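Local coordinates for DUF416 domain-containing protein (Shewanella baltica, PDB 2Q9R), which is of unknown function but belongs to the all-helical DUF416 family and holds benzoic acid in the crystal, in a pocket completed by the second subunit, at residues N34-S39 / G45-L50; Q75-N80 / V100-L105. All blocks are in the same frame, centred on the assembly; numbering follows the deposited sequence.

Interaction 1 (N34-S39 / G45-L50); sequences NYQLFS and GDPAVL. With BEZ (benzoic acid), chain E.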
loop_
_atom_site.group_PDB
_atom_site.type_symbol
_atom_site.label_atom_id
_atom_site.label_comp_id
_atom_site.label_asym_id
_atom_site.label_seq_id
_atom_site.Cartn_x
_atom_site.Cartn_y
_atom_site.Cartn_z
ATOM N N ASN A 34 7.091 1.855 11.602
ATOM C CA ASN A 34 7.177 3.203 11.145
ATOM C C ASN A 34 8.269 3.953 11.916
ATOM O O ASN A 34 9.059 4.691 11.336
ATOM C CB ASN A 34 5.832 3.904 11.320
ATOM C CG ASN A 34 4.711 3.297 10.480
ATOM O OD1 ASN A 34 4.924 2.687 9.412
ATOM N ND2 ASN A 34 3.484 3.465 10.972
ATOM N N TYR A 35 8.299 3.786 13.230
ATOM C CA TYR A 35 9.302 4.472 14.065
ATOM C C TYR A 35 10.677 3.890 13.751
ATOM O O TYR A 35 11.651 4.620 13.529
ATOM C CB TYR A 35 8.944 4.412 15.548
ATOM C CG TYR A 35 9.872 5.242 16.361
ATOM C CD1 TYR A 35 11.152 4.761 16.698
ATOM C CD2 TYR A 35 9.513 6.527 16.770
ATOM C CE1 TYR A 35 12.017 5.509 17.388
ATOM C CE2 TYR A 35 10.382 7.294 17.514
ATOM C CZ TYR A 35 11.626 6.783 17.819
ATOM O OH TYR A 35 12.483 7.563 18.515
ATOM N N GLN A 36 10.728 2.567 13.601
ATOM C CA GLN A 36 11.990 1.896 13.344
ATOM C C GLN A 36 12.606 2.384 12.033
ATOM O O GLN A 36 13.806 2.658 11.967
ATOM C CB GLN A 36 11.798 0.380 13.310
ATOM C CG GLN A 36 11.530 -0.217 14.678
ATOM C CD GLN A 36 11.078 -1.642 14.601
ATOM O OE1 GLN A 36 10.289 -1.997 13.740
ATOM N NE2 GLN A 36 11.546 -2.467 15.525
ATOM N N LEU A 37 11.795 2.466 10.993
ATOM C CA LEU A 37 12.303 2.872 9.692
ATOM C C LEU A 37 12.808 4.330 9.748
ATOM O O LEU A 37 13.908 4.635 9.327
ATOM C CB LEU A 37 11.239 2.702 8.596
ATOM C CG LEU A 37 11.760 2.971 7.143
ATOM C CD1 LEU A 37 12.928 2.045 6.807
ATOM C CD2 LEU A 37 10.625 2.902 6.102
ATOM N N PHE A 38 11.980 5.227 10.267
ATOM C CA PHE A 38 12.363 6.614 10.398
ATOM C C PHE A 38 13.688 6.777 11.162
ATOM O O PHE A 38 14.564 7.564 10.783
ATOM C CB PHE A 38 11.256 7.406 11.084
ATOM C CG PHE A 38 11.691 8.782 11.514
ATOM C CD1 PHE A 38 11.881 9.769 10.572
ATOM C CD2 PHE A 38 11.934 9.078 12.845
ATOM C CE1 PHE A 38 12.267 11.016 10.942
ATOM C CE2 PHE A 38 12.344 10.365 13.223
ATOM C CZ PHE A 38 12.501 11.323 12.275
ATOM N N SER A 39 13.797 6.049 12.258
ATOM C CA SER A 39 14.903 6.192 13.175
ATOM C C SER A 39 16.196 5.801 12.499
ATOM O O SER A 39 17.248 6.427 12.702
ATOM C CB SER A 39 14.666 5.309 14.420
ATOM O OG SER A 39 15.819 5.275 15.239
ATOM N N GLY A 45 16.680 8.885 17.493
ATOM C CA GLY A 45 15.901 8.215 18.528
ATOM C C GLY A 45 16.325 6.790 18.765
ATOM O O GLY A 45 17.240 6.269 18.127
ATOM N N ASP A 46 15.633 6.146 19.678
ATOM C CA ASP A 46 15.945 4.784 20.046
ATOM C C ASP A 46 14.671 3.921 20.087
ATOM O O ASP A 46 13.909 3.987 21.064
ATOM C CB ASP A 46 16.612 4.791 21.432
ATOM C CG ASP A 46 16.956 3.399 21.904
ATOM O OD1 ASP A 46 16.856 2.414 21.137
ATOM O OD2 ASP A 46 17.388 3.298 23.043
ATOM N N PRO A 47 14.448 3.103 19.050
ATOM C CA PRO A 47 13.239 2.253 18.976
ATOM C C PRO A 47 13.005 1.307 20.155
ATOM O O PRO A 47 11.853 0.967 20.448
ATOM C CB PRO A 47 13.440 1.479 17.662
ATOM C CG PRO A 47 14.276 2.393 16.832
ATOM C CD PRO A 47 15.269 2.965 17.833
ATOM N N ALA A 48 14.075 0.948 20.862
ATOM C CA ALA A 48 13.986 0.060 22.026
ATOM C C ALA A 48 13.172 0.684 23.164
ATOM O O ALA A 48 12.617 -0.016 24.019
ATOM C CB ALA A 48 15.389 -0.292 22.513
ATOM N N VAL A 49 13.115 2.011 23.200
ATOM C CA VAL A 49 12.287 2.701 24.195
ATOM C C VAL A 49 10.801 2.409 23.958
ATOM O O VAL A 49 10.034 2.179 24.923
ATOM C CB VAL A 49 12.575 4.236 24.224
ATOM C CG1 VAL A 49 11.426 4.983 24.861
ATOM C CG2 VAL A 49 13.923 4.526 24.933
ATOM N N LEU A 50 10.408 2.392 22.679
ATOM C CA LEU A 50 9.050 2.061 22.273
ATOM C C LEU A 50 8.790 0.568 22.451
ATOM O O LEU A 50 7.742 0.202 22.959
ATOM C CB LEU A 50 8.769 2.459 20.826
ATOM C CG LEU A 50 8.547 3.925 20.447
ATOM C CD1 LEU A 50 9.887 4.697 20.579
ATOM C CD2 LEU A 50 7.975 4.025 19.048
HETATM C C BEZ E . 8.087 6.844 4.160
HETATM O O1 BEZ E . 7.421 6.102 3.369
HETATM O O2 BEZ E . 8.629 7.928 3.784
HETATM C C1 BEZ E . 8.256 6.423 5.579
HETATM C C2 BEZ E . 9.487 6.639 6.242
HETATM C C3 BEZ E . 9.610 6.224 7.567
HETATM C C4 BEZ E . 8.535 5.625 8.217
HETATM C C5 BEZ E . 7.326 5.416 7.549
HETATM C C6 BEZ E . 7.172 5.828 6.214
#
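Leu-50 and Tyr-35 carry the apolar part of the contact between helices 17-42 and 47-62. The isobutyl end of Leu-50 lies across one face of the phenol ring: CD1 stands 3.8 Å from the ring centroid, 9° off the normal, a CH-pi contact, while CD2 reaches the root of the ring at 3.5 Å from Tyr-35 CG. Pro-47 instead comes to the ring's edge, its CG in plane and 3.9 Å from Tyr-35 CE1, and its CB also rests on Gln-36 CG. With CG opposite the backbone N (chi1 -173°), Tyr-35 directs its ring from helix 17-42 between Leu-50 and Pro-47. Among the polar groups, Tyr-35 OH lies 3.5 Å from Gly-45 CA and is hydrogen-bonded to Asn-80 O; Gly-45, at positive phi, has no CB to crowd it. Ser-39 OG, bonded to Phe-44 O, sits 3.5 Å from Pro-47 CD. Trimming Tyr-35 to an alanine would probably leave Leu-50 without its aromatic face and Asn-80 O without its hydroxyl partner. On the ligand side, Leu-37 CD2 touches C3 of the benzoic acid at 3.8 Å. Asp-46, at the N-cap of helix 47-62, accepts from Ala-48 N through OD1 in this helical hairpin, whose first arm lines the benzoic acid pocket.

Interaction 2 (Q75-N80 / V100-L105); sequences QRLEDN and VAISTL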
loop_
_atom_site.group_PDB
_atom_site.type_symbol
_atom_site.label_atom_id
_atom_site.label_comp_id
_atom_site.label_asym_id
_atom_site.label_seq_id
_atom_site.Cartn_x
_atom_site.Cartn_y
_atom_site.Cartn_z
ATOM N N GLN A 75 8.322 9.861 30.101
ATOM C CA GLN A 75 9.406 10.802 29.879
ATOM C C GLN A 75 10.385 10.325 28.820
ATOM O O GLN A 75 10.842 11.110 27.995
ATOM C CB GLN A 75 10.139 11.124 31.200
ATOM C CG GLN A 75 11.165 12.215 31.039
ATOM C CD GLN A 75 10.524 13.512 30.602
ATOM O OE1 GLN A 75 9.664 14.040 31.300
ATOM N NE2 GLN A 75 10.912 14.015 29.423
ATOM N N ARG A 76 10.739 9.048 28.847
ATOM C CA ARG A 76 11.622 8.497 27.805
ATOM C C ARG A 76 10.968 8.530 26.436
ATOM O O ARG A 76 11.623 8.829 25.432
ATOM C CB ARG A 76 12.053 7.069 28.120
ATOM C CG ARG A 76 13.041 6.977 29.268
ATOM C CD ARG A 76 13.911 5.736 29.166
ATOM N NE ARG A 76 14.739 5.595 30.368
ATOM C CZ ARG A 76 14.463 4.818 31.426
ATOM N NH1 ARG A 76 13.364 4.054 31.471
ATOM N NH2 ARG A 76 15.310 4.796 32.453
ATOM N N LEU A 77 9.683 8.221 26.397
ATOM C CA LEU A 77 8.949 8.330 25.145
ATOM C C LEU A 77 9.010 9.759 24.588
ATOM O O LEU A 77 9.296 9.949 23.400
ATOM C CB LEU A 77 7.515 7.838 25.329
ATOM C CG LEU A 77 7.403 6.294 25.503
ATOM C CD1 LEU A 77 6.087 5.829 26.154
ATOM C CD2 LEU A 77 7.584 5.627 24.139
ATOM N N GLU A 78 8.764 10.754 25.439
ATOM C CA GLU A 78 8.786 12.128 24.969
ATOM C C GLU A 78 10.186 12.504 24.470
ATOM O O GLU A 78 10.297 13.115 23.410
ATOM C CB GLU A 78 8.265 13.104 26.032
ATOM C CG GLU A 78 7.883 14.514 25.483
ATOM C CD GLU A 78 6.778 14.496 24.422
ATOM O OE1 GLU A 78 5.894 13.603 24.464
ATOM O OE2 GLU A 78 6.793 15.388 23.538
ATOM N N ASP A 79 11.237 12.089 25.186
ATOM C CA ASP A 79 12.618 12.352 24.763
ATOM C C ASP A 79 12.905 11.783 23.387
ATOM O O ASP A 79 13.734 12.298 22.653
ATOM C CB ASP A 79 13.626 11.771 25.771
ATOM C CG ASP A 79 13.619 12.509 27.121
ATOM O OD1 ASP A 79 13.127 13.657 27.185
ATOM O OD2 ASP A 79 14.093 11.927 28.122
ATOM N N ASN A 80 12.211 10.714 23.041
ATOM C CA ASN A 80 12.371 10.076 21.739
ATOM C C ASN A 80 11.295 10.412 20.690
ATOM O O ASN A 80 11.140 9.694 19.683
ATOM C CB ASN A 80 12.440 8.561 21.959
ATOM C CG ASN A 80 13.761 8.137 22.528
ATOM O OD1 ASN A 80 14.706 7.936 21.792
ATOM N ND2 ASN A 80 13.842 8.049 23.853
ATOM N N VAL A 100 3.651 8.776 19.901
ATOM C CA VAL A 100 2.585 9.528 20.586
ATOM C C VAL A 100 1.382 8.618 20.959
ATOM O O VAL A 100 0.760 8.772 22.033
ATOM C CB VAL A 100 2.132 10.779 19.771
ATOM C CG1 VAL A 100 0.802 11.309 20.266
ATOM C CG2 VAL A 100 3.228 11.895 19.778
ATOM N N ALA A 101 1.072 7.662 20.105
ATOM C CA ALA A 101 0.069 6.612 20.436
ATOM C C ALA A 101 0.404 5.824 21.702
ATOM O O ALA A 101 -0.440 5.583 22.542
ATOM C CB ALA A 101 -0.084 5.646 19.253
ATOM N N ILE A 102 1.651 5.385 21.800
ATOM C CA ILE A 102 2.086 4.621 22.945
ATOM C C ILE A 102 2.009 5.505 24.174
ATOM O O ILE A 102 1.489 5.067 25.221
ATOM C CB ILE A 102 3.511 4.036 22.742
ATOM C CG1 ILE A 102 3.475 3.030 21.582
ATOM C CG2 ILE A 102 3.976 3.374 24.025
ATOM C CD1 ILE A 102 4.851 2.676 20.969
ATOM N N SER A 103 2.463 6.749 24.051
ATOM C CA SER A 103 2.391 7.675 25.174
ATOM C C SER A 103 0.949 7.907 25.619
ATOM O O SER A 103 0.666 7.908 26.804
ATOM C CB SER A 103 3.024 9.021 24.834
ATOM O OG SER A 103 4.381 8.891 24.456
ATOM N N THR A 104 0.059 8.168 24.656
ATOM C CA THR A 104 -1.374 8.358 24.920
ATOM C C THR A 104 -1.989 7.126 25.620
ATOM O O THR A 104 -2.688 7.249 26.602
ATOM C CB THR A 104 -2.120 8.641 23.602
ATOM O OG1 THR A 104 -1.515 9.772 22.963
ATOM C CG2 THR A 104 -3.616 8.886 23.831
ATOM N N LEU A 105 -1.680 5.934 25.135
ATOM C CA LEU A 105 -2.206 4.711 25.774
ATOM C C LEU A 105 -1.707 4.501 27.208
ATOM O O LEU A 105 -2.503 4.156 28.118
ATOM C CB LEU A 105 -1.896 3.497 24.883
ATOM C CG LEU A 105 -2.260 2.150 25.476
ATOM C CD1 LEU A 105 -3.753 2.122 25.956
ATOM C CD2 LEU A 105 -1.942 1.066 24.436
HETATM O O HOH W 1 5.235 10.947 22.844
#
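Leu-77 meets Ile-102 and Ser-103 where helix 70-79 packs on helix 92-111, a small, largely buried helix-helix contact within an all-helical fold. Along the first segment, Gln-75 bonds within its own helix: its NE2 donates to Asp-79 OD1, arriving from above the carboxylate plane, an i to i+4 link. Arg-76 touches Val-49 of helix 47-62. Leu-77 is the residue that reaches across. Its CG lies opposite the carbonyl carbon (chi1 -71°), and CD1 stands 3.9 Å from Ile-102 CG2, the two side chains crossing at about a right angle. Leu-77 CB lies closer still to the second helix, 3.4 Å from Ser-103 OG. That hydroxyl is bonded to Val-99 O one turn back, so a polar atom is accommodated beside aliphatic carbon. Val-99 and Leu-106 also touch Leu-77, and Ala-53 of helix 47-62 reaches Ile-102. In one of its two conformers, Glu-78 OE1 may be linked to Ser-103 OG through a water. Asn-80, the first residue to leave helical geometry, turns its side chain back, and its ND2 and backbone N approach Arg-76 O from opposite faces of the carbonyl plane, the ND2 bond measuring 2.8 Å and nearly straight at 171°.

Asn-80, which follows the end of helix 70-79, joins the two interactions, whose centres lie 12 Å apart. Besides the bond its backbone O makes with Tyr-35, its side-chain OD1 lies 2.9 Å from Asp-46 N, a probable hydrogen bond. It is one link among several: Leu-50 on Ile-102 and Val-49 on Leu-77 add apolar contacts between them. Along the chain they come in series, interaction 1 pairing helices 17-42 and 47-62 before interaction 2 pairs helices 70-79 and 92-111. Four helices of the DUF416 fold are thereby packed together, with the benzoic acid beside interaction 1 and about 14 Å from the Ile-102 side chain.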